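Local coordinates for protein aminotransferase class I and II (Anaerococcus prevotii, PDB 4EMY) that probably works as a pyridoxal 5'-phosphate-dependent transaminase of the class I/II aminotransferase family, acting as a homodimer, at residues I89-Y101 with D235-L247. Sequence-based numbering, arbitrary orientation.
Sequences IDTLFGPYKPEGY and DQQRKFFEKFSNL
Phe93 drives its edge into one face of the Phe241 ring, a T-shaped pair with the planes at 89° and the centroids 4.9 Å apart; Phe240 CZ lies toward the rim of the other face. Phe93 itself is sandwiched between Pro98 CD and Leu92 CD2, while Leu92 CD1 reaches Phe241 CZ at 3.7 Å. On the Tyr96 ring, Lys239 sits squarely over one face, its CA 3.7 Å from the ring centroid in a CH-pi contact, and Pro95 CB lies nearer the rim on the opposite face. The edges meet acids: Glu242 along the CD1 side, and Asp235 where Tyr96 OH donates to the syn lone pair of OD1, 2.8 Å away. With CG anti to its carbonyl carbon (chi1 -60°), Tyr96 lies across the start of the 3-10 segment 239-244. Without the ring and hydroxyl, as with an alanine here, Asp235 OD1 is likely to lose this donor and Lys239 CA its aromatic cover.

Beside the helix end, Arg238 runs extended from CG to NE toward the last turn of helix 82-93. NE donates to Leu92 O at 3.0 Å, from above the carbonyl plane, and NH2 adds a weak bond to Thr91 O; NH1 turns instead to Glu229 and Gly234 O. At the far end, Ser245 OG accepts from Glu99 N (3.0 Å, 160°) and in turn donates to Glu242 O.

The contact thus ties the type II' turn from Phe93 to Tyr96 to the connection between strands 218-224 and 251-258. Leu92 and Phe93 pack on Val274, and Phe93 and Pro98 on Ile276, in the seven-stranded sheet of the fold-type I PLP-dependent large domain. The buried guanidinium links carbonyls at the helix's C-terminal end to Glu229, a pairing likely to offset its charge.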
loop_
_atom_site.group_PDB
_atom_site.type_symbol
_atom_site.label_atom_id
_atom_site.label_comp_id
_atom_site.label_asym_id
_atom_site.label_seq_id
_atom_site.Cartn_x
_atom_site.Cartn_y
_atom_site.Cartn_z
ATOM N N ILE A 89 8.039 -17.356 -5.343
ATOM C CA ILE A 89 8.709 -17.831 -6.558
ATOM C C ILE A 89 8.433 -19.314 -6.819
ATOM O O ILE A 89 8.159 -19.709 -7.951
ATOM C CB ILE A 89 10.234 -17.549 -6.507
ATOM C CG1 ILE A 89 10.490 -16.036 -6.499
ATOM C CG2 ILE A 89 10.960 -18.207 -7.673
ATOM C CD1 ILE A 89 11.848 -15.629 -5.971
ATOM N N ASP A 90 8.486 -20.127 -5.770
ATOM C CA ASP A 90 8.251 -21.556 -5.909
ATOM C C ASP A 90 6.797 -21.855 -6.272
ATOM O O ASP A 90 6.529 -22.622 -7.201
ATOM C CB ASP A 90 8.651 -22.292 -4.631
ATOM C CG ASP A 90 10.143 -22.178 -4.323
ATOM O OD1 ASP A 90 10.545 -22.611 -3.210
ATOM O OD2 ASP A 90 10.910 -21.669 -5.183
ATOM N N THR A 91 5.870 -21.229 -5.552
ATOM C CA THR A 91 4.440 -21.461 -5.732
ATOM C C THR A 91 3.940 -20.947 -7.076
ATOM O O THR A 91 3.114 -21.597 -7.725
ATOM C CB THR A 91 3.639 -20.809 -4.592
ATOM O OG1 THR A 91 4.006 -21.432 -3.359
ATOM C CG2 THR A 91 2.130 -20.954 -4.800
ATOM N N LEU A 92 4.443 -19.785 -7.486
ATOM C CA LEU A 92 3.967 -19.130 -8.699
ATOM C C LEU A 92 4.394 -19.859 -9.971
ATOM O O LEU A 92 3.636 -19.930 -10.938
ATOM C CB LEU A 92 4.430 -17.670 -8.733
ATOM C CG LEU A 92 4.777 -17.039 -10.079
ATOM C CD1 LEU A 92 3.535 -16.581 -10.820
ATOM C CD2 LEU A 92 5.722 -15.879 -9.854
ATOM N N PHE A 93 5.610 -20.392 -9.965
ATOM C CA PHE A 93 6.152 -21.037 -11.146
ATOM C C PHE A 93 5.930 -22.543 -11.164
ATOM O O PHE A 93 5.921 -23.153 -12.229
ATOM C CB PHE A 93 7.638 -20.723 -11.283
ATOM C CG PHE A 93 7.925 -19.296 -11.641
ATOM C CD1 PHE A 93 7.435 -18.747 -12.822
ATOM C CD2 PHE A 93 8.704 -18.501 -10.809
ATOM C CE1 PHE A 93 7.706 -17.429 -13.158
ATOM C CE2 PHE A 93 8.978 -17.183 -11.141
ATOM C CZ PHE A 93 8.475 -16.646 -12.314
ATOM N N GLY A 94 5.754 -23.137 -9.986
ATOM C CA GLY A 94 5.624 -24.586 -9.868
ATOM C C GLY A 94 6.816 -25.282 -10.504
ATOM O O GLY A 94 7.957 -24.846 -10.327
ATOM N N PRO A 95 6.565 -26.362 -11.265
ATOM C CA PRO A 95 7.658 -27.038 -11.972
ATOM C C PRO A 95 8.228 -26.268 -13.177
ATOM O O PRO A 95 9.067 -26.804 -13.899
ATOM C CB PRO A 95 7.020 -28.360 -12.421
ATOM C CG PRO A 95 5.562 -28.083 -12.465
ATOM C CD PRO A 95 5.297 -27.108 -11.361
ATOM N N TYR A 96 7.802 -25.025 -13.380
ATOM C CA TYR A 96 8.156 -24.297 -14.599
ATOM C C TYR A 96 8.913 -22.974 -14.370
ATOM O O TYR A 96 8.636 -21.963 -15.012
ATOM C CB TYR A 96 6.905 -24.085 -15.465
ATOM C CG TYR A 96 6.221 -25.367 -15.896
ATOM C CD1 TYR A 96 6.729 -26.141 -16.939
ATOM C CD2 TYR A 96 5.059 -25.808 -15.261
ATOM C CE1 TYR A 96 6.106 -27.315 -17.333
ATOM C CE2 TYR A 96 4.424 -26.980 -15.652
ATOM C CZ TYR A 96 4.951 -27.727 -16.687
ATOM O OH TYR A 96 4.326 -28.888 -17.074
ATOM N N LYS A 97 9.886 -23.000 -13.466
ATOM C CA LYS A 97 10.688 -21.823 -13.153
ATOM C C LYS A 97 11.690 -21.508 -14.282
ATOM O O LYS A 97 12.537 -22.343 -14.617
ATOM C CB LYS A 97 11.398 -22.024 -11.808
ATOM C CG LYS A 97 12.136 -20.807 -11.264
ATOM C CD LYS A 97 12.537 -21.006 -9.805
ATOM C CE LYS A 97 13.626 -22.056 -9.649
ATOM N NZ LYS A 97 14.104 -22.157 -8.248
ATOM N N PRO A 98 11.589 -20.302 -14.876
ATOM C CA PRO A 98 12.482 -19.933 -15.972
ATOM C C PRO A 98 13.923 -19.741 -15.512
ATOM O O PRO A 98 14.162 -19.400 -14.354
ATOM C CB PRO A 98 11.904 -18.602 -16.466
ATOM C CG PRO A 98 11.168 -18.047 -15.301
ATOM C CD PRO A 98 10.617 -19.235 -14.572
ATOM N N GLU A 99 14.868 -19.957 -16.421
ATOM C CA GLU A 99 16.281 -19.775 -16.117
ATOM C C GLU A 99 16.636 -18.298 -15.984
ATOM O O GLU A 99 15.956 -17.435 -16.539
ATOM C CB GLU A 99 17.143 -20.403 -17.202
ATOM C CG GLU A 99 17.096 -21.916 -17.247
ATOM C CD GLU A 99 17.817 -22.458 -18.461
ATOM O OE1 GLU A 99 17.203 -23.247 -19.212
ATOM O OE2 GLU A 99 18.991 -22.078 -18.676
ATOM N N GLY A 100 17.718 -18.019 -15.264
ATOM C CA GLY A 100 18.153 -16.649 -15.034
ATOM C C GLY A 100 17.909 -16.216 -13.606
ATOM O O GLY A 100 17.472 -17.005 -12.764
ATOM N N TYR A 101 18.190 -14.949 -13.333
ATOM C CA TYR A 101 18.055 -14.412 -11.991
ATOM C C TYR A 101 16.618 -13.989 -11.709
ATOM O O TYR A 101 15.973 -13.342 -12.532
ATOM C CB TYR A 101 19.050 -13.265 -11.777
ATOM C CG TYR A 101 20.494 -13.684 -11.995
ATOM C CD1 TYR A 101 21.213 -14.353 -10.992
ATOM C CD2 TYR A 101 21.140 -13.432 -13.212
ATOM C CE1 TYR A 101 22.528 -14.748 -11.192
ATOM C CE2 TYR A 101 22.459 -13.821 -13.421
ATOM C CZ TYR A 101 23.149 -14.476 -12.411
ATOM O OH TYR A 101 24.459 -14.862 -12.618
ATOM N N ASP A 235 -1.276 -27.137 -13.232
ATOM C CA ASP A 235 -0.045 -27.418 -13.956
ATOM C C ASP A 235 0.002 -26.840 -15.372
ATOM O O ASP A 235 0.918 -26.086 -15.693
ATOM C CB ASP A 235 0.226 -28.921 -13.971
ATOM C CG ASP A 235 1.664 -29.242 -14.277
ATOM O OD1 ASP A 235 2.055 -29.168 -15.462
ATOM O OD2 ASP A 235 2.403 -29.571 -13.327
ATOM N N GLN A 236 -0.979 -27.190 -16.204
ATOM C CA GLN A 236 -0.982 -26.802 -17.622
ATOM C C GLN A 236 -0.876 -25.287 -17.865
ATOM O O GLN A 236 -0.303 -24.860 -18.866
ATOM C CB GLN A 236 -2.181 -27.419 -18.371
ATOM C CG GLN A 236 -3.559 -26.895 -17.974
ATOM C CD GLN A 236 -4.654 -27.963 -18.001
ATOM O OE1 GLN A 236 -4.503 -29.023 -18.619
ATOM N NE2 GLN A 236 -5.766 -27.685 -17.317
ATOM N N GLN A 237 -1.400 -24.488 -16.939
ATOM C CA GLN A 237 -1.443 -23.041 -17.117
ATOM C C GLN A 237 -0.126 -22.334 -16.765
ATOM O O GLN A 237 0.076 -21.165 -17.125
ATOM C CB GLN A 237 -2.609 -22.425 -16.340
ATOM C CG GLN A 237 -2.470 -22.459 -14.828
ATOM C CD GLN A 237 -3.465 -23.394 -14.174
ATOM O OE1 GLN A 237 -3.479 -24.595 -14.445
ATOM N NE2 GLN A 237 -4.313 -22.842 -13.308
ATOM N N ARG A 238 0.757 -23.042 -16.065
ATOM C CA ARG A 238 2.052 -22.498 -15.663
ATOM C C ARG A 238 3.149 -22.762 -16.689
ATOM O O ARG A 238 4.179 -22.084 -16.691
ATOM C CB ARG A 238 2.471 -23.076 -14.314
ATOM C CG ARG A 238 1.801 -22.427 -13.119
ATOM C CD ARG A 238 2.240 -23.110 -11.836
ATOM N NE ARG A 238 1.866 -22.350 -10.650
ATOM C CZ ARG A 238 0.682 -22.422 -10.051
ATOM N NH1 ARG A 238 -0.260 -23.222 -10.528
ATOM N NH2 ARG A 238 0.442 -21.694 -8.972
ATOM N N LYS A 239 2.923 -23.746 -17.560
ATOM C CA LYS A 239 3.923 -24.179 -18.540
ATOM C C LYS A 239 4.567 -23.022 -19.311
ATOM O O LYS A 239 5.755 -23.077 -19.635
ATOM C CB LYS A 239 3.322 -25.200 -19.512
ATOM C CG LYS A 239 4.333 -25.825 -20.465
ATOM C CD LYS A 239 3.693 -26.845 -21.400
ATOM C CE LYS A 239 3.615 -28.225 -20.764
ATOM N NZ LYS A 239 2.730 -29.132 -21.547
ATOM N N PHE A 240 3.787 -21.976 -19.583
ATOM C CA PHE A 240 4.255 -20.864 -20.406
ATOM C C PHE A 240 5.377 -20.052 -19.765
ATOM O O PHE A 240 6.081 -19.325 -20.460
ATOM C CB PHE A 240 3.091 -19.957 -20.840
ATOM C CG PHE A 240 2.736 -18.887 -19.847
ATOM C CD1 PHE A 240 3.266 -17.606 -19.966
ATOM C CD2 PHE A 240 1.860 -19.151 -18.803
ATOM C CE1 PHE A 240 2.938 -16.609 -19.057
ATOM C CE2 PHE A 240 1.527 -18.160 -17.890
ATOM C CZ PHE A 240 2.066 -16.888 -18.018
ATOM N N PHE A 241 5.548 -20.180 -18.452
ATOM C CA PHE A 241 6.587 -19.431 -17.736
ATOM C C PHE A 241 8.001 -19.751 -18.211
ATOM O O PHE A 241 8.885 -18.907 -18.112
ATOM C CB PHE A 241 6.478 -19.635 -16.220
ATOM C CG PHE A 241 5.341 -18.879 -15.583
ATOM C CD1 PHE A 241 5.254 -17.493 -15.695
ATOM C CD2 PHE A 241 4.364 -19.550 -14.854
ATOM C CE1 PHE A 241 4.210 -16.799 -15.105
ATOM C CE2 PHE A 241 3.317 -18.858 -14.261
ATOM C CZ PHE A 241 3.240 -17.482 -14.388
ATOM N N GLU A 242 8.200 -20.962 -18.730
ATOM C CA GLU A 242 9.501 -21.411 -19.243
ATOM C C GLU A 242 9.971 -20.610 -20.458
ATOM O O GLU A 242 11.171 -20.529 -20.725
ATOM C CB GLU A 242 9.486 -22.916 -19.556
ATOM C CG GLU A 242 9.332 -23.802 -18.325
ATOM C CD GLU A 242 9.825 -25.232 -18.527
ATOM O OE1 GLU A 242 9.351 -25.926 -19.457
ATOM O OE2 GLU A 242 10.679 -25.677 -17.731
ATOM N N LYS A 243 9.027 -20.007 -21.175
ATOM C CA LYS A 243 9.324 -19.160 -22.331
ATOM C C LYS A 243 10.083 -17.880 -21.963
ATOM O O LYS A 243 10.548 -17.151 -22.841
ATOM C CB LYS A 243 8.030 -18.814 -23.066
ATOM C CG LYS A 243 7.572 -19.889 -24.034
ATOM C CD LYS A 243 6.131 -20.306 -23.785
ATOM C CE LYS A 243 5.613 -21.216 -24.888
ATOM N NZ LYS A 243 6.375 -22.487 -25.015
ATOM N N PHE A 244 10.210 -17.619 -20.666
ATOM C CA PHE A 244 10.880 -16.417 -20.188
ATOM C C PHE A 244 12.352 -16.648 -19.855
ATOM O O PHE A 244 13.043 -15.726 -19.420
ATOM C CB PHE A 244 10.135 -15.812 -18.989
ATOM C CG PHE A 244 8.710 -15.404 -19.289
ATOM C CD1 PHE A 244 8.345 -14.934 -20.548
ATOM C CD2 PHE A 244 7.737 -15.466 -18.296
ATOM C CE1 PHE A 244 7.040 -14.562 -20.814
ATOM C CE2 PHE A 244 6.429 -15.088 -18.554
ATOM C CZ PHE A 244 6.080 -14.635 -19.815
ATOM N N SER A 245 12.830 -17.873 -20.079
ATOM C CA SER A 245 14.235 -18.219 -19.847
ATOM C C SER A 245 15.161 -17.558 -20.861
ATOM O O SER A 245 14.820 -17.443 -22.031
ATOM C CB SER A 245 14.432 -19.732 -19.918
ATOM O OG SER A 245 13.554 -20.406 -19.045
ATOM N N ASN A 246 16.329 -17.126 -20.393
ATOM C CA ASN A 246 17.419 -16.642 -21.260
ATOM C C ASN A 246 17.010 -15.602 -22.298
ATOM O O ASN A 246 17.313 -15.729 -23.484
ATOM C CB ASN A 246 18.131 -17.824 -21.917
ATOM C CG ASN A 246 18.632 -18.829 -20.898
ATOM O OD1 ASN A 246 18.176 -19.977 -20.861
ATOM N ND2 ASN A 246 19.556 -18.394 -20.043
ATOM N N LEU A 247 16.302 -14.583 -21.831
ATOM C CA LEU A 247 15.876 -13.478 -22.669
ATOM C C LEU A 247 16.974 -12.430 -22.681
ATOM O O LEU A 247 17.685 -12.285 -21.687
ATOM C CB LEU A 247 14.572 -12.887 -22.135
ATOM C CG LEU A 247 13.248 -13.287 -22.797
ATOM C CD1 LEU A 247 13.135 -14.774 -23.093
ATOM C CD2 LEU A 247 12.089 -12.833 -21.927
#